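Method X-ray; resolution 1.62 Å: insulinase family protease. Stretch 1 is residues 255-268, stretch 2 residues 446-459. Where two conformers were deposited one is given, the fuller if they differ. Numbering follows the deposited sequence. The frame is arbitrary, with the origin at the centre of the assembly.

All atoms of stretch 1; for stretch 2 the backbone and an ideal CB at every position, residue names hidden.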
# COMPACT_ATOMS: atom_id res chain seq x y z
N GLU A 255 12.56 21.65 -4.43
CA GLU A 255 13.57 21.87 -5.44
C GLU A 255 13.58 20.73 -6.50
O GLU A 255 13.35 19.56 -6.16
CB GLU A 255 14.97 21.99 -4.78
CG GLU A 255 15.15 23.23 -3.91
CD GLU A 255 14.53 23.08 -2.51
OE1 GLU A 255 14.28 21.93 -2.09
OE2 GLU A 255 14.28 24.13 -1.85
N PRO A 256 13.84 21.06 -7.78
CA PRO A 256 13.96 19.99 -8.77
C PRO A 256 15.21 19.17 -8.49
O PRO A 256 16.19 19.69 -7.92
CB PRO A 256 14.10 20.72 -10.10
CG PRO A 256 14.77 22.05 -9.70
CD PRO A 256 14.11 22.39 -8.38
N VAL A 257 15.17 17.91 -8.87
CA VAL A 257 16.30 17.03 -8.62
C VAL A 257 16.48 16.04 -9.74
O VAL A 257 15.52 15.59 -10.33
CB VAL A 257 16.13 16.32 -7.31
CG1 VAL A 257 14.91 15.41 -7.35
CG2 VAL A 257 17.40 15.58 -6.94
N SER A 258 17.74 15.70 -10.02
CA SER A 258 18.06 14.61 -10.94
C SER A 258 18.63 13.46 -10.10
O SER A 258 19.44 13.68 -9.21
CB SER A 258 19.05 15.06 -12.03
OG SER A 258 19.44 13.94 -12.87
N LEU A 259 18.17 12.26 -10.38
CA LEU A 259 18.61 11.06 -9.67
C LEU A 259 19.03 10.09 -10.72
O LEU A 259 18.20 9.70 -11.56
CB LEU A 259 17.48 10.49 -8.86
CG LEU A 259 16.91 11.48 -7.84
CD1 LEU A 259 15.67 10.91 -7.20
CD2 LEU A 259 17.85 11.89 -6.74
N MSE A 260 20.32 9.70 -10.67
CA MSE A 260 20.83 8.64 -11.56
C MSE A 260 20.32 7.32 -11.08
O MSE A 260 20.36 7.03 -9.89
CB MSE A 260 22.35 8.53 -11.59
CG MSE A 260 22.82 7.27 -12.36
SE MSE A 260 23.31 5.64 -11.36
CE MSE A 260 21.80 4.69 -10.65
N ASN A 261 19.87 6.51 -12.02
CA ASN A 261 19.29 5.23 -11.75
C ASN A 261 19.92 4.17 -12.67
O ASN A 261 20.00 4.37 -13.88
CB ASN A 261 17.82 5.34 -11.98
CG ASN A 261 17.10 4.06 -11.73
OD1 ASN A 261 17.72 2.99 -11.57
ND2 ASN A 261 15.78 4.13 -11.73
N GLU A 262 20.35 3.04 -12.11
CA GLU A 262 21.08 2.07 -12.92
C GLU A 262 20.22 1.02 -13.67
O GLU A 262 20.77 0.35 -14.51
CB GLU A 262 22.28 1.46 -12.16
CG GLU A 262 22.00 0.62 -10.94
CD GLU A 262 23.28 0.38 -10.13
OE1 GLU A 262 24.31 -0.00 -10.74
OE2 GLU A 262 23.26 0.59 -8.90
N GLN A 263 18.90 0.96 -13.45
CA GLN A 263 18.00 0.07 -14.20
C GLN A 263 17.07 0.74 -15.25
O GLN A 263 16.39 0.06 -16.02
CB GLN A 263 17.12 -0.67 -13.22
CG GLN A 263 17.88 -1.35 -12.08
CD GLN A 263 16.96 -1.68 -10.94
OE1 GLN A 263 16.85 -0.92 -9.98
NE2 GLN A 263 16.24 -2.80 -11.07
N ALA A 264 17.01 2.07 -15.24
CA ALA A 264 16.19 2.84 -16.19
C ALA A 264 16.67 2.63 -17.65
O ALA A 264 17.84 2.76 -17.89
CB ALA A 264 16.31 4.33 -15.82
N ALA A 265 15.77 2.34 -18.59
CA ALA A 265 16.13 2.33 -20.04
C ALA A 265 16.25 3.74 -20.61
O ALA A 265 17.09 4.04 -21.48
CB ALA A 265 15.13 1.53 -20.88
N GLN A 266 15.39 4.63 -20.11
CA GLN A 266 15.33 6.00 -20.61
C GLN A 266 14.92 6.89 -19.44
O GLN A 266 14.73 6.40 -18.34
CB GLN A 266 14.36 6.14 -21.78
CG GLN A 266 12.92 5.81 -21.52
CD GLN A 266 12.60 4.30 -21.44
OE1 GLN A 266 12.56 3.60 -22.48
NE2 GLN A 266 12.34 3.81 -20.22
N ASP A 267 14.82 8.20 -19.67
CA ASP A 267 14.46 9.11 -18.56
C ASP A 267 13.02 8.89 -18.11
O ASP A 267 12.17 8.53 -18.91
CB ASP A 267 14.60 10.59 -18.95
CG ASP A 267 16.04 11.04 -19.13
OD1 ASP A 267 16.95 10.22 -18.95
OD2 ASP A 267 16.28 12.21 -19.49
N THR A 268 12.74 9.17 -16.84
CA THR A 268 11.37 9.45 -16.44
C THR A 268 11.39 10.78 -15.72
O THR A 268 12.06 10.90 -14.72
CB THR A 268 10.80 8.39 -15.48
OG1 THR A 268 10.74 7.13 -16.19
CG2 THR A 268 9.43 8.78 -15.02
N UNK A 446 19.12 7.32 -16.67
CA UNK A 446 19.90 6.03 -16.65
C UNK A 446 21.33 6.25 -16.25
O UNK A 446 21.92 7.28 -16.60
CB UNK A 446 19.87 5.35 -18.02
N UNK A 447 21.94 5.27 -15.57
CA UNK A 447 23.39 5.35 -15.30
C UNK A 447 24.16 5.57 -16.60
O UNK A 447 23.83 4.96 -17.62
CB UNK A 447 23.88 4.08 -14.61
N UNK A 448 25.16 6.44 -16.56
CA UNK A 448 25.99 6.80 -17.72
C UNK A 448 25.51 7.94 -18.58
O UNK A 448 26.26 8.47 -19.42
CB UNK A 448 26.14 5.57 -18.62
N UNK A 449 24.26 8.39 -18.39
CA UNK A 449 23.73 9.48 -19.19
C UNK A 449 24.19 10.82 -18.62
O UNK A 449 24.06 11.04 -17.42
CB UNK A 449 22.20 9.41 -19.25
N UNK A 450 24.71 11.73 -19.45
CA UNK A 450 25.14 13.04 -18.97
C UNK A 450 24.03 13.71 -18.15
O UNK A 450 22.89 13.73 -18.60
CB UNK A 450 25.54 13.93 -20.15
N UNK A 451 24.38 14.21 -16.97
CA UNK A 451 23.42 14.85 -16.08
C UNK A 451 22.70 15.97 -16.79
O UNK A 451 23.31 16.82 -17.44
CB UNK A 451 24.11 15.38 -14.82
N UNK A 452 21.36 15.95 -16.68
CA UNK A 452 20.54 17.05 -17.17
C UNK A 452 20.54 18.13 -16.10
O UNK A 452 20.46 17.84 -14.90
CB UNK A 452 19.12 16.59 -17.50
N UNK A 453 20.65 19.37 -16.54
CA UNK A 453 20.55 20.54 -15.67
C UNK A 453 19.10 20.77 -15.34
O UNK A 453 18.36 21.32 -16.17
CB UNK A 453 21.16 21.78 -16.32
N UNK A 454 18.66 20.32 -14.17
CA UNK A 454 17.24 20.37 -13.84
C UNK A 454 16.80 21.77 -13.42
O UNK A 454 15.64 22.07 -13.45
CB UNK A 454 16.93 19.37 -12.73
N UNK A 455 17.73 22.63 -13.05
CA UNK A 455 17.40 24.02 -12.81
C UNK A 455 16.96 24.68 -14.10
O UNK A 455 15.96 25.38 -14.12
CB UNK A 455 18.59 24.76 -12.20
N UNK A 456 17.68 24.42 -15.20
CA UNK A 456 17.30 24.95 -16.51
C UNK A 456 15.94 24.38 -16.93
O UNK A 456 15.12 25.08 -17.52
CB UNK A 456 18.37 24.62 -17.56
N UNK A 457 15.74 23.10 -16.67
CA UNK A 457 14.49 22.45 -17.05
C UNK A 457 13.34 23.12 -16.29
O UNK A 457 12.28 23.40 -16.85
CB UNK A 457 14.54 20.95 -16.76
N UNK A 458 13.58 23.39 -15.00
CA UNK A 458 12.63 24.06 -14.14
C UNK A 458 12.26 25.45 -14.65
O UNK A 458 11.10 25.83 -14.55
CB UNK A 458 13.20 24.16 -12.72
N UNK A 459 13.24 26.20 -15.15
CA UNK A 459 12.98 27.52 -15.73
C UNK A 459 12.05 27.45 -16.94
O UNK A 459 11.10 28.24 -17.03
CB UNK A 459 14.30 28.18 -16.13

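Position 446 has phi -65° and psi 148°, with its CA-to-CB bond running sideways along stretch 1 and the ideal CB a tight 3.3 Å from Ala264 O. A compact apolar group suits this space, and the phi admits proline. The residue is Pro446: its CG lies 4.1 Å from Ala264 CB and its CD 3.2 Å from Asp267 OD1. It forms a parallel bridge with Asn261, and Pro446 CA approaches Asn261 O at 3.2 Å in a CA-H...O contact.

At 447 the backbone nitrogen must stay free, since it donates to Asn261 O; proline is therefore a poor choice. The ideal CB sits 3.6 Å from Met260 SE, so an aliphatic stem fits, with open space beyond. Lys447 supplies one: its N hydrogen-bonds Asn261 O at 2.7 Å, its CB packs 3.6 Å from Met260 SE, and its end leads away.

Position 448 has phi 89° and psi -12°, the third place of a type II turn from 446 to 449. A CB would jam against the preceding carbonyl oxygen, and the residue is Gly448.

Position 449 points toward stretch 1, where the ideal CB is 5.3 Å from Asp267 OD1. A lysine, arginine or glutamine would be the easy guess near a carboxylate. The deposited residue is Glu449, its OE2 2.5 Å from Asp267 OD1, a separation implying that one acid probably holds a proton. Water 1 donates to Glu449 OE1 at 2.7 Å and accepts weakly from Asp267 N at 3.3 Å.

Position 450 is out of reach; it is Pro450. From 451 a long side chain could return to Ser258. Glu451 does this, OE2 reaching 4.0 Å from Ser258 CB. Position 452 points toward stretch 1 and accepts a modest side chain; Val452 sets CG2 4.5 Å from Asp267 OD2.

Position 453 faces away just before a helix, where Asn, Asp, Ser or Thr can cap. Asn453 OD1 accepts a capping bond from the backbone N of 456 at 2.9 Å.

Position 454 points toward stretch 1, its ideal CB 4.1 Å from Pro256 CB: a place for a medium apolar group. Val454 fits, with CG1 3.8 Å from Ser258 CB and CG2 4.0 Å from Pro256 CB.

Positions 455, 456, 457 and 459 ask little of this contact; they hold Lys455, Ala456, Leu457 and Glu459. At 458 the ideal CB lies 4.0 Å from Pro256 CG, suiting an aliphatic or long polar chain. Gln458 places OE1 3.5 Å from Pro256 CB; its NE2 is hydrogen-bonded elsewhere in the structure.

Stretch 2 (446-459) PKGEPEVNVKALQE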
# COMPACT_ATOMS: atom_id res chain seq x y z
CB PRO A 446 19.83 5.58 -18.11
CG PRO A 446 18.59 6.24 -18.68
CD PRO A 446 18.59 7.61 -18.02
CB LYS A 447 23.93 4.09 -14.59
CG LYS A 447 25.44 4.23 -14.27
CD LYS A 447 26.05 2.96 -13.68
CE LYS A 447 27.51 2.79 -14.15
NZ LYS A 447 28.34 2.03 -13.19
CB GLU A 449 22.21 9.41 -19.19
CG GLU A 449 21.54 10.28 -20.22
CD GLU A 449 20.03 10.12 -20.20
OE1 GLU A 449 19.50 9.33 -21.00
OE2 GLU A 449 19.38 10.73 -19.31
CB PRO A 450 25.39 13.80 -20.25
CG PRO A 450 25.81 12.76 -21.22
CD PRO A 450 25.10 11.51 -20.85
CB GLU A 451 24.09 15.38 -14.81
CG GLU A 451 23.08 15.87 -13.78
CD GLU A 451 23.69 16.09 -12.41
OE1 GLU A 451 24.92 16.30 -12.30
OE2 GLU A 451 22.91 16.07 -11.43
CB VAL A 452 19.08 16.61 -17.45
CG1 VAL A 452 18.18 17.80 -17.66
CG2 VAL A 452 19.03 15.64 -18.64
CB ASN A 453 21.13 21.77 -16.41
CG ASN A 453 21.08 23.02 -15.59
OD1 ASN A 453 20.22 23.20 -14.72
ND2 ASN A 453 22.01 23.93 -15.86
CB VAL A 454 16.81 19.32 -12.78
CG1 VAL A 454 16.96 17.93 -13.36
CG2 VAL A 454 17.60 19.43 -11.49
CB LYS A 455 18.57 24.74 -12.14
CG LYS A 455 18.92 24.13 -10.77
CD LYS A 455 20.07 24.82 -10.05
CE LYS A 455 20.73 23.87 -9.02
NZ LYS A 455 21.41 24.56 -7.86
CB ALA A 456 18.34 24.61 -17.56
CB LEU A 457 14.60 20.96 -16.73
CG LEU A 457 13.54 20.05 -17.33
CD1 LEU A 457 13.61 20.03 -18.86
CD2 LEU A 457 13.71 18.63 -16.75
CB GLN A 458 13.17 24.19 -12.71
CG GLN A 458 12.21 24.85 -11.70
CD GLN A 458 11.11 23.95 -11.20
OE1 GLN A 458 11.38 22.90 -10.61
NE2 GLN A 458 9.86 24.35 -11.43
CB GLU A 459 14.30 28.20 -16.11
CG GLU A 459 15.18 28.53 -14.90
CD GLU A 459 16.46 29.24 -15.30
OE1 GLU A 459 16.53 29.78 -16.43
OE2 GLU A 459 17.39 29.26 -14.49
O HOH W 1 17.09 8.70 -21.96
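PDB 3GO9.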